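Local coordinates for protein anthranilate-CoA ligase (Stigmatella aurantiaca, PDB 4WV3) that belongs to the ANL superfamily of AMP-binding enzymes, pairing a large AMP-binding region with a smaller C-terminal domain, at residues Leu287-Leu297 / Gly310-Gly318; Trp392-Phe400 / His409-Leu417. One frame throughout, in Å; residues are numbered along the deposited sequence.

Contact 1: Leu287-Leu297 / Gly310-Gly318; sequences LRLCVSASEAL and GVDIIDGIG. With 3UK (5'-O-[(S)-[(2-aminobenzoyl)oxy](hydroxy)phosphoryl]adenosine), chain C.
Asp315 OD1 accepts from N20 of 3UK, the exocyclic amine of the adenine, at 2.9 Å, and a water, modelled doubtfully close, bridges the same oxygen to the other segment. That water accepts from Ser292 OG at 2.7 Å and also points at Glu295 O, again at a doubtfully short distance. Asp315 CG lies opposite its own backbone N (chi1 -180°), which carries the carboxylate along the strand to the adenine and past Leu297, whose CB packs on Asp315 CG. Gly316 O adds a second, weak bond from N20. The purine itself is clasped from both faces: Ile317 CB comes to 3.5 Å from 3UK C19 on one, while the Glu295-Ala296 backbone covers the other.

Behind the pocket, strands 289-292 and 313-318 run parallel, 27° apart. The ladder includes Cys290 N to Asp312 O at 3.1 Å, Ser292 N to Ile314 O, and Gly316 N to Ser292 O; Ile314 N also points at Cys290 O, modelled doubtfully short. On the face carrying Cys290 and Ser292, Ile313 CG2 touches both Ser292 CB and Leu297 CD2, each at 3.6 Å, the leucine and isoleucine side chains crossing at about a right angle. Nearer the start of the strands, Val311 CG1 fills in against Cys290 SG at 3.7 Å. Val291 and Ile314 occupy the reverse face.

This is the parallel pair of a beta-alpha-beta crossover. Its linking helix 299-309 lays Trp305 on Cys290 and Ile313, and Tyr270 of helix 267-274 covers the same face. Within the large mixed sheet, strand 262-265 flanks 289-292, and strand 325-328 runs antiparallel beyond 313-318.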
loop_
_atom_site.group_PDB
_atom_site.type_symbol
_atom_site.label_atom_id
_atom_site.label_comp_id
_atom_site.label_asym_id
_atom_site.label_seq_id
_atom_site.Cartn_x
_atom_site.Cartn_y
_atom_site.Cartn_z
ATOM N N LEU A 287 -9.823 15.381 11.096
ATOM C CA LEU A 287 -9.497 15.111 9.702
ATOM C C LEU A 287 -9.724 16.337 8.826
ATOM O O LEU A 287 -10.780 16.966 8.886
ATOM C CB LEU A 287 -10.339 13.943 9.185
ATOM C CG LEU A 287 -9.656 12.586 9.004
ATOM C CD1 LEU A 287 -8.684 12.302 10.135
ATOM C CD2 LEU A 287 -10.701 11.483 8.914
ATOM N N ARG A 288 -8.725 16.680 8.018
ATOM C CA ARG A 288 -8.878 17.748 7.037
ATOM C C ARG A 288 -8.797 17.163 5.633
ATOM O O ARG A 288 -9.319 17.735 4.678
ATOM C CB ARG A 288 -7.819 18.840 7.233
ATOM C CG ARG A 288 -6.409 18.451 6.814
ATOM C CD ARG A 288 -5.437 19.605 7.030
ATOM N NE ARG A 288 -4.087 19.297 6.567
ATOM C CZ ARG A 288 -3.621 19.610 5.362
ATOM N NH1 ARG A 288 -4.396 20.242 4.492
ATOM N NH2 ARG A 288 -2.378 19.292 5.024
ATOM N N LEU A 289 -8.145 16.009 5.524
ATOM C CA LEU A 289 -8.010 15.311 4.252
ATOM C C LEU A 289 -7.932 13.804 4.457
ATOM O O LEU A 289 -7.431 13.328 5.477
ATOM C CB LEU A 289 -6.763 15.785 3.504
ATOM C CG LEU A 289 -6.880 17.057 2.663
ATOM C CD1 LEU A 289 -5.550 17.377 1.998
ATOM C CD2 LEU A 289 -7.981 16.908 1.625
ATOM N N CYS A 290 -8.434 13.060 3.480
ATOM C CA CYS A 290 -8.313 11.609 3.480
ATOM C C CYS A 290 -7.675 11.147 2.177
ATOM O O CYS A 290 -7.808 11.803 1.145
ATOM C CB CYS A 290 -9.679 10.948 3.667
ATOM S SG CYS A 290 -10.387 11.157 5.318
ATOM N N VAL A 291 -6.972 10.021 2.233
ATOM C CA VAL A 291 -6.289 9.484 1.062
ATOM C C VAL A 291 -6.701 8.036 0.819
ATOM O O VAL A 291 -6.794 7.243 1.757
ATOM C CB VAL A 291 -4.755 9.562 1.224
ATOM C CG1 VAL A 291 -4.052 9.041 -0.021
ATOM C CG2 VAL A 291 -4.322 10.988 1.523
ATOM N N SER A 292 -6.952 7.698 -0.443
ATOM C CA SER A 292 -7.313 6.336 -0.822
ATOM C C SER A 292 -6.399 5.810 -1.923
ATOM O O SER A 292 -6.029 6.549 -2.837
ATOM C CB SER A 292 -8.769 6.273 -1.283
ATOM O OG SER A 292 -9.120 4.964 -1.691
ATOM N N ALA A 293 -6.039 4.534 -1.831
ATOM C CA ALA A 293 -5.189 3.903 -2.838
ATOM C C ALA A 293 -5.224 2.392 -2.627
ATOM O O ALA A 293 -5.932 1.902 -1.750
ATOM C CB ALA A 293 -3.726 4.225 -2.580
ATOM N N SER A 294 -4.437 1.669 -3.417
ATOM C CA SER A 294 -4.436 0.213 -3.383
ATOM C C SER A 294 -5.282 -0.276 -4.546
ATOM O O SER A 294 -4.819 -1.033 -5.399
ATOM C CB SER A 294 -5.006 -0.297 -2.059
ATOM O OG SER A 294 -4.673 -1.659 -1.851
ATOM N N GLU A 295 -6.529 0.180 -4.572
ATOM C CA GLU A 295 -7.423 -0.046 -5.707
ATOM C C GLU A 295 -8.236 1.213 -5.988
ATOM O O GLU A 295 -8.300 2.114 -5.150
ATOM C CB GLU A 295 -8.352 -1.240 -5.461
ATOM C CG GLU A 295 -7.666 -2.599 -5.542
ATOM C CD GLU A 295 -8.650 -3.746 -5.683
ATOM O OE1 GLU A 295 -9.838 -3.482 -5.961
ATOM O OE2 GLU A 295 -8.236 -4.912 -5.518
ATOM N N ALA A 296 -8.853 1.273 -7.163
ATOM C CA ALA A 296 -9.616 2.450 -7.571
ATOM C C ALA A 296 -10.780 2.739 -6.626
ATOM O O ALA A 296 -11.584 1.857 -6.329
ATOM C CB ALA A 296 -10.117 2.290 -8.999
ATOM N N LEU A 297 -10.854 3.979 -6.152
ATOM C CA LEU A 297 -11.938 4.403 -5.273
ATOM C C LEU A 297 -13.179 4.771 -6.079
ATOM O O LEU A 297 -13.158 5.729 -6.853
ATOM C CB LEU A 297 -11.505 5.596 -4.418
ATOM C CG LEU A 297 -12.579 6.177 -3.493
ATOM C CD1 LEU A 297 -12.852 5.245 -2.321
ATOM C CD2 LEU A 297 -12.191 7.563 -3.005
ATOM N N GLY A 310 -17.796 15.280 5.308
ATOM C CA GLY A 310 -17.514 16.605 4.787
ATOM C C GLY A 310 -16.082 16.693 4.300
ATOM O O GLY A 310 -15.656 17.713 3.756
ATOM N N VAL A 311 -15.340 15.608 4.494
ATOM C CA VAL A 311 -13.929 15.557 4.136
ATOM C C VAL A 311 -13.717 14.933 2.760
ATOM O O VAL A 311 -14.235 13.856 2.467
ATOM C CB VAL A 311 -13.118 14.767 5.183
ATOM C CG1 VAL A 311 -11.684 14.575 4.717
ATOM C CG2 VAL A 311 -13.155 15.478 6.524
ATOM N N ASP A 312 -12.954 15.622 1.918
ATOM C CA ASP A 312 -12.595 15.104 0.606
ATOM C C ASP A 312 -11.610 13.950 0.737
ATOM O O ASP A 312 -10.737 13.966 1.603
ATOM C CB ASP A 312 -11.964 16.203 -0.250
ATOM C CG ASP A 312 -12.934 17.318 -0.582
ATOM O OD1 ASP A 312 -12.525 18.496 -0.524
ATOM O OD2 ASP A 312 -14.100 17.017 -0.910
ATOM N N ILE A 313 -11.753 12.949 -0.125
ATOM C CA ILE A 313 -10.786 11.860 -0.183
ATOM C C ILE A 313 -9.893 12.010 -1.408
ATOM O O ILE A 313 -10.381 12.147 -2.529
ATOM C CB ILE A 313 -11.468 10.482 -0.235
ATOM C CG1 ILE A 313 -12.275 10.232 1.038
ATOM C CG2 ILE A 313 -10.430 9.388 -0.412
ATOM C CD1 ILE A 313 -12.862 8.839 1.113
ATOM N N ILE A 314 -8.582 11.990 -1.190
ATOM C CA ILE A 314 -7.633 12.087 -2.291
ATOM C C ILE A 314 -7.256 10.698 -2.793
ATOM O O ILE A 314 -6.515 9.969 -2.134
ATOM C CB ILE A 314 -6.357 12.844 -1.874
ATOM C CG1 ILE A 314 -6.714 14.232 -1.338
ATOM C CG2 ILE A 314 -5.391 12.947 -3.047
ATOM C CD1 ILE A 314 -7.469 15.094 -2.328
ATOM N N ASP A 315 -7.781 10.333 -3.959
ATOM C CA ASP A 315 -7.454 9.054 -4.579
ATOM C C ASP A 315 -6.262 9.198 -5.516
ATOM O O ASP A 315 -6.234 10.084 -6.371
ATOM C CB ASP A 315 -8.657 8.502 -5.348
ATOM C CG ASP A 315 -8.365 7.162 -6.006
ATOM O OD1 ASP A 315 -7.568 6.380 -5.445
ATOM O OD2 ASP A 315 -8.934 6.890 -7.085
ATOM N N GLY A 316 -5.278 8.321 -5.350
ATOM C CA GLY A 316 -4.096 8.330 -6.190
ATOM C C GLY A 316 -3.505 6.943 -6.340
ATOM O O GLY A 316 -3.481 6.165 -5.386
ATOM N N ILE A 317 -3.035 6.623 -7.542
ATOM C CA ILE A 317 -2.447 5.312 -7.791
ATOM C C ILE A 317 -0.934 5.310 -7.590
ATOM O O ILE A 317 -0.216 6.164 -8.115
ATOM C CB ILE A 317 -2.797 4.765 -9.198
ATOM C CG1 ILE A 317 -2.054 3.452 -9.459
ATOM C CG2 ILE A 317 -2.470 5.781 -10.276
ATOM C CD1 ILE A 317 -2.273 2.887 -10.846
ATOM N N GLY A 318 -0.462 4.348 -6.807
ATOM C CA GLY A 318 0.958 4.144 -6.616
ATOM C C GLY A 318 1.280 2.668 -6.705
ATOM O O GLY A 318 0.380 1.829 -6.737
HETATM C C10 3UK C . -3.136 -0.848 -8.039
HETATM C C15 3UK C . -4.486 1.241 -7.869
HETATM C C17 3UK C . -6.347 2.138 -9.008
HETATM C C21 3UK C . -2.497 -0.675 -9.389
HETATM C C26 3UK C . 0.485 1.490 -3.676
HETATM C C28 3UK C . -0.285 3.749 -3.313
HETATM O O01 3UK C . -0.815 -0.526 -3.948
HETATM C C02 3UK C . 0.246 0.015 -4.167
HETATM O O03 3UK C . 1.382 -0.767 -4.514
HETATM P P04 3UK C . 1.238 -2.308 -4.883
HETATM O O05 3UK C . 2.659 -2.886 -5.174
HETATM O O06 3UK C . 0.332 -2.535 -6.189
HETATM C C07 3UK C . 0.205 -1.482 -7.157
HETATM C C08 3UK C . -1.009 -1.761 -7.995
HETATM O O09 3UK C . -2.205 -1.537 -7.215
HETATM N N11 3UK C . -3.449 0.420 -7.463
HETATM C C12 3UK C . -2.788 1.012 -6.423
HETATM N N13 3UK C . -3.388 2.206 -6.161
HETATM C C14 3UK C . -4.443 2.372 -7.043
HETATM N N16 3UK C . -5.435 1.146 -8.835
HETATM N N18 3UK C . -6.361 3.233 -8.260
HETATM C C19 3UK C . -5.456 3.402 -7.283
HETATM N N20 3UK C . -5.479 4.577 -6.486
HETATM O O22 3UK C . -2.945 -1.693 -10.263
HETATM C C23 3UK C . -1.073 -0.827 -9.134
HETATM O O24 3UK C . -0.425 -1.398 -10.288
HETATM O O25 3UK C . 0.646 -3.060 -3.704
HETATM C C27 3UK C . -0.519 2.424 -3.756
HETATM C C29 3UK C . 0.997 4.120 -2.784
HETATM C C30 3UK C . 2.003 3.187 -2.707
HETATM C C31 3UK C . 1.770 1.861 -3.146
HETATM N N32 3UK C . 2.840 0.867 -3.064
HETATM O O HOH W 1 -8.221 4.390 -4.202
#

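Contact 2: Trp392-Phe400 / His409-Leu417; sequences WLATGDKYF and HAGRSDDML. With 3UK (5'-O-[(S)-[(2-aminobenzoyl)oxy](hydroxy)phosphoryl]adenosine), chain C.
Asp397 and Arg412 converge on the ribose of 3UK, and His409 turns a ring face to its adenine, near N16. The carboxylate takes both hydroxyls: O24 bonds to Asp397 OD2 at 2.6 Å and O22 to OD1, the latter modelled doubtfully short. Bends at chi2 and chi3 (-71° and -58°) fold Arg412 back, and its NH1 gives weak bonds to O24 (3.0 Å) and to Thr395 O (2.8 Å), with Gly396 O lying over the face of the guanidinium.

His409 NE2 also steadies Asp397, donating to OD1 at 3.2 Å from above the carboxylate plane; in the second shell Thr395 OG1 bonds to OD2. Tyr399 backs the histidine: His409 CA sits over the centre of the phenol ring, 3.7 Å from its centroid, while Ser339 bonds the tyrosine hydroxyl.

Backbone bonds hold the frame, Lys398 N to Gly411 O at 2.9 Å and Ala410 N to Lys398 O. Ala410 and Gly411 thus both face Lys398, a classic beta bulge in the hairpin 392-401/407-412. The Thr-Gly-Asp of strand 392-401 and the Gly-Arg-Ser-Asp-Asp running out of strand 407-412 match the ribose-binding and hinge motifs of ANL enzymes.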
loop_
_atom_site.group_PDB
_atom_site.type_symbol
_atom_site.label_atom_id
_atom_site.label_comp_id
_atom_site.label_asym_id
_atom_site.label_seq_id
_atom_site.Cartn_x
_atom_site.Cartn_y
_atom_site.Cartn_z
ATOM N N TRP A 392 11.104 3.884 -18.739
ATOM C CA TRP A 392 9.674 3.669 -18.558
ATOM C C TRP A 392 9.367 2.445 -17.699
ATOM O O TRP A 392 9.960 1.381 -17.875
ATOM C CB TRP A 392 8.973 3.562 -19.913
ATOM C CG TRP A 392 9.050 4.824 -20.706
ATOM C CD1 TRP A 392 9.913 5.100 -21.726
ATOM C CD2 TRP A 392 8.241 5.994 -20.537
ATOM N NE1 TRP A 392 9.688 6.368 -22.207
ATOM C CE2 TRP A 392 8.666 6.937 -21.494
ATOM C CE3 TRP A 392 7.197 6.333 -19.672
ATOM C CZ2 TRP A 392 8.082 8.197 -21.610
ATOM C CZ3 TRP A 392 6.619 7.584 -19.788
ATOM C CH2 TRP A 392 7.062 8.501 -20.749
ATOM N N LEU A 393 8.431 2.615 -16.772
ATOM C CA LEU A 393 8.038 1.546 -15.861
ATOM C C LEU A 393 6.648 1.021 -16.199
ATOM O O LEU A 393 5.674 1.775 -16.201
ATOM C CB LEU A 393 8.063 2.050 -14.418
ATOM C CG LEU A 393 7.570 1.078 -13.346
ATOM C CD1 LEU A 393 8.489 -0.124 -13.258
ATOM C CD2 LEU A 393 7.460 1.773 -11.996
ATOM N N ALA A 394 6.559 -0.275 -16.484
ATOM C CA ALA A 394 5.274 -0.911 -16.747
ATOM C C ALA A 394 4.635 -1.361 -15.439
ATOM O O ALA A 394 5.200 -2.177 -14.714
ATOM C CB ALA A 394 5.451 -2.091 -17.687
ATOM N N THR A 395 3.456 -0.824 -15.139
ATOM C CA THR A 395 2.775 -1.133 -13.886
ATOM C C THR A 395 1.806 -2.301 -14.033
ATOM O O THR A 395 1.355 -2.872 -13.038
ATOM C CB THR A 395 2.006 0.087 -13.342
ATOM O OG1 THR A 395 1.015 0.496 -14.294
ATOM C CG2 THR A 395 2.959 1.243 -13.078
ATOM N N GLY A 396 1.490 -2.652 -15.276
ATOM C CA GLY A 396 0.553 -3.725 -15.552
ATOM C C GLY A 396 -0.888 -3.266 -15.433
ATOM O O GLY A 396 -1.791 -4.070 -15.200
ATOM N N ASP A 397 -1.101 -1.964 -15.598
ATOM C CA ASP A 397 -2.432 -1.379 -15.473
ATOM C C ASP A 397 -2.972 -0.884 -16.808
ATOM O O ASP A 397 -2.216 -0.449 -17.676
ATOM C CB ASP A 397 -2.414 -0.221 -14.473
ATOM C CG ASP A 397 -2.208 -0.686 -13.049
ATOM O OD1 ASP A 397 -2.949 -1.587 -12.603
ATOM O OD2 ASP A 397 -1.299 -0.156 -12.378
ATOM N N LYS A 398 -4.290 -0.955 -16.959
ATOM C CA LYS A 398 -4.966 -0.377 -18.112
ATOM C C LYS A 398 -5.655 0.920 -17.699
ATOM O O LYS A 398 -6.408 0.950 -16.727
ATOM C CB LYS A 398 -5.984 -1.360 -18.694
ATOM C CG LYS A 398 -5.382 -2.437 -19.587
ATOM C CD LYS A 398 -4.798 -1.837 -20.858
ATOM C CE LYS A 398 -4.548 -2.901 -21.920
ATOM N NZ LYS A 398 -3.569 -3.926 -21.473
ATOM N N TYR A 399 -5.385 1.990 -18.439
ATOM C CA TYR A 399 -5.951 3.299 -18.136
ATOM C C TYR A 399 -6.472 3.975 -19.396
ATOM O O TYR A 399 -6.070 3.636 -20.509
ATOM C CB TYR A 399 -4.893 4.199 -17.492
ATOM C CG TYR A 399 -4.955 4.280 -15.983
ATOM C CD1 TYR A 399 -4.375 3.299 -15.190
ATOM C CD2 TYR A 399 -5.575 5.349 -15.350
ATOM C CE1 TYR A 399 -4.418 3.373 -13.812
ATOM C CE2 TYR A 399 -5.627 5.431 -13.970
ATOM C CZ TYR A 399 -5.046 4.439 -13.207
ATOM O OH TYR A 399 -5.090 4.508 -11.834
ATOM N N PHE A 400 -7.375 4.931 -19.213
ATOM C CA PHE A 400 -7.776 5.820 -20.296
ATOM C C PHE A 400 -7.957 7.233 -19.756
ATOM O O PHE A 400 -8.182 7.425 -18.560
ATOM C CB PHE A 400 -9.040 5.320 -21.009
ATOM C CG PHE A 400 -10.287 5.383 -20.171
ATOM C CD1 PHE A 400 -11.109 6.500 -20.208
ATOM C CD2 PHE A 400 -10.649 4.318 -19.363
ATOM C CE1 PHE A 400 -12.260 6.559 -19.445
ATOM C CE2 PHE A 400 -11.801 4.370 -18.598
ATOM C CZ PHE A 400 -12.608 5.492 -18.641
ATOM N N HIS A 409 -8.904 4.291 -14.088
ATOM C CA HIS A 409 -8.372 2.938 -14.018
ATOM C C HIS A 409 -9.353 1.935 -14.611
ATOM O O HIS A 409 -10.436 1.721 -14.067
ATOM C CB HIS A 409 -8.073 2.566 -12.567
ATOM C CG HIS A 409 -7.308 1.289 -12.414
ATOM N ND1 HIS A 409 -7.530 0.408 -11.378
ATOM C CD2 HIS A 409 -6.315 0.749 -13.161
ATOM C CE1 HIS A 409 -6.710 -0.621 -11.493
ATOM N NE2 HIS A 409 -5.962 -0.438 -12.566
ATOM N N ALA A 410 -8.975 1.324 -15.728
ATOM C CA ALA A 410 -9.796 0.285 -16.334
ATOM C C ALA A 410 -9.649 -1.007 -15.542
ATOM O O ALA A 410 -10.543 -1.853 -15.535
ATOM C CB ALA A 410 -9.400 0.071 -17.785
ATOM N N GLY A 411 -8.511 -1.144 -14.869
ATOM C CA GLY A 411 -8.226 -2.323 -14.072
ATOM C C GLY A 411 -6.863 -2.891 -14.397
ATOM O O GLY A 411 -6.187 -2.409 -15.307
ATOM N N ARG A 412 -6.449 -3.907 -13.645
ATOM C CA ARG A 412 -5.235 -4.642 -13.966
ATOM C C ARG A 412 -5.397 -5.246 -15.352
ATOM O O ARG A 412 -6.509 -5.585 -15.758
ATOM C CB ARG A 412 -4.986 -5.752 -12.945
ATOM C CG ARG A 412 -4.646 -5.266 -11.547
ATOM C CD ARG A 412 -3.255 -4.660 -11.496
ATOM N NE ARG A 412 -2.226 -5.605 -11.916
ATOM C CZ ARG A 412 -0.921 -5.351 -11.889
ATOM N NH1 ARG A 412 -0.480 -4.177 -11.455
ATOM N NH2 ARG A 412 -0.055 -6.270 -12.293
ATOM N N SER A 413 -4.292 -5.376 -16.078
ATOM C CA SER A 413 -4.331 -5.945 -17.419
ATOM C C SER A 413 -4.834 -7.388 -17.379
ATOM O O SER A 413 -5.470 -7.861 -18.321
ATOM C CB SER A 413 -2.951 -5.871 -18.073
ATOM O OG SER A 413 -3.018 -6.212 -19.447
ATOM N N ASP A 414 -4.554 -8.076 -16.274
ATOM C CA ASP A 414 -5.007 -9.449 -16.075
ATOM C C ASP A 414 -6.481 -9.508 -15.691
ATOM O O ASP A 414 -7.156 -10.507 -15.938
ATOM C CB ASP A 414 -4.176 -10.135 -14.988
ATOM C CG ASP A 414 -2.740 -10.367 -15.412
ATOM O OD1 ASP A 414 -2.515 -10.725 -16.587
ATOM O OD2 ASP A 414 -1.836 -10.195 -14.566
ATOM N N ASP A 415 -6.975 -8.437 -15.078
ATOM C CA ASP A 415 -8.353 -8.403 -14.600
ATOM C C ASP A 415 -9.337 -7.971 -15.683
ATOM O O ASP A 415 -10.550 -8.047 -15.493
ATOM C CB ASP A 415 -8.477 -7.493 -13.375
ATOM C CG ASP A 415 -7.694 -8.012 -12.183
ATOM O OD1 ASP A 415 -7.409 -9.230 -12.142
ATOM O OD2 ASP A 415 -7.370 -7.206 -11.286
ATOM N N MET A 416 -8.811 -7.515 -16.816
ATOM C CA MET A 416 -9.652 -7.134 -17.943
ATOM C C MET A 416 -10.288 -8.372 -18.561
ATOM O O MET A 416 -9.628 -9.394 -18.744
ATOM C CB MET A 416 -8.837 -6.384 -19.001
ATOM C CG MET A 416 -8.240 -5.070 -18.522
ATOM S SD MET A 416 -9.475 -3.800 -18.184
ATOM C CE MET A 416 -10.232 -3.622 -19.798
ATOM N N LEU A 417 -11.575 -8.281 -18.876
ATOM C CA LEU A 417 -12.274 -9.390 -19.514
ATOM C C LEU A 417 -12.738 -9.020 -20.920
ATOM O O LEU A 417 -13.151 -7.889 -21.172
ATOM C CB LEU A 417 -13.448 -9.882 -18.655
ATOM C CG LEU A 417 -14.304 -8.883 -17.872
ATOM C CD1 LEU A 417 -15.715 -9.422 -17.712
ATOM C CD2 LEU A 417 -13.699 -8.606 -16.503
HETATM C C10 3UK C . -3.136 -0.848 -8.039
HETATM C C15 3UK C . -4.486 1.241 -7.869
HETATM C C17 3UK C . -6.347 2.138 -9.008
HETATM C C21 3UK C . -2.497 -0.675 -9.389
HETATM C C26 3UK C . 0.485 1.490 -3.676
HETATM C C28 3UK C . -0.285 3.749 -3.313
HETATM O O01 3UK C . -0.815 -0.526 -3.948
HETATM C C02 3UK C . 0.246 0.015 -4.167
HETATM O O03 3UK C . 1.382 -0.767 -4.514
HETATM P P04 3UK C . 1.238 -2.308 -4.883
HETATM O O05 3UK C . 2.659 -2.886 -5.174
HETATM O O06 3UK C . 0.332 -2.535 -6.189
HETATM C C07 3UK C . 0.205 -1.482 -7.157
HETATM C C08 3UK C . -1.009 -1.761 -7.995
HETATM O O09 3UK C . -2.205 -1.537 -7.215
HETATM N N11 3UK C . -3.449 0.420 -7.463
HETATM C C12 3UK C . -2.788 1.012 -6.423
HETATM N N13 3UK C . -3.388 2.206 -6.161
HETATM C C14 3UK C . -4.443 2.372 -7.043
HETATM N N16 3UK C . -5.435 1.146 -8.835
HETATM N N18 3UK C . -6.361 3.233 -8.260
HETATM C C19 3UK C . -5.456 3.402 -7.283
HETATM N N20 3UK C . -5.479 4.577 -6.486
HETATM O O22 3UK C . -2.945 -1.693 -10.263
HETATM C C23 3UK C . -1.073 -0.827 -9.134
HETATM O O24 3UK C . -0.425 -1.398 -10.288
HETATM O O25 3UK C . 0.646 -3.060 -3.704
HETATM C C27 3UK C . -0.519 2.424 -3.756
HETATM C C29 3UK C . 0.997 4.120 -2.784
HETATM C C30 3UK C . 2.003 3.187 -2.707
HETATM C C31 3UK C . 1.770 1.861 -3.146
HETATM N N32 3UK C . 2.840 0.867 -3.064
HETATM O O HOH W 2 -2.244 -7.201 -15.116
#

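Contacts 1 and 2 follow one another along the chain, their centres about 20 Å apart, yet they close on the same molecule of 3UK from two sheets. Contact 1 holds the adenine amine and also reaches the aminobenzoyl ring; contact 2 takes the ribose hydroxyls and lays His409 on the adenine. Ile317 spans the seam: its CG2 lies 3.3 Å from Tyr399 OH and its CD1 3.5 Å from Asp397 OD2, so that one apolar side chain touches both the purine and the carboxylate that binds the ribose. Ala296 CB meets His409 ND1 at 4.0 Å, a separate junction, this one between segments 287-297 and 409-417. Thr221, Thr320 and Lys506, from outside both contacts, also hydrogen-bond 3UK.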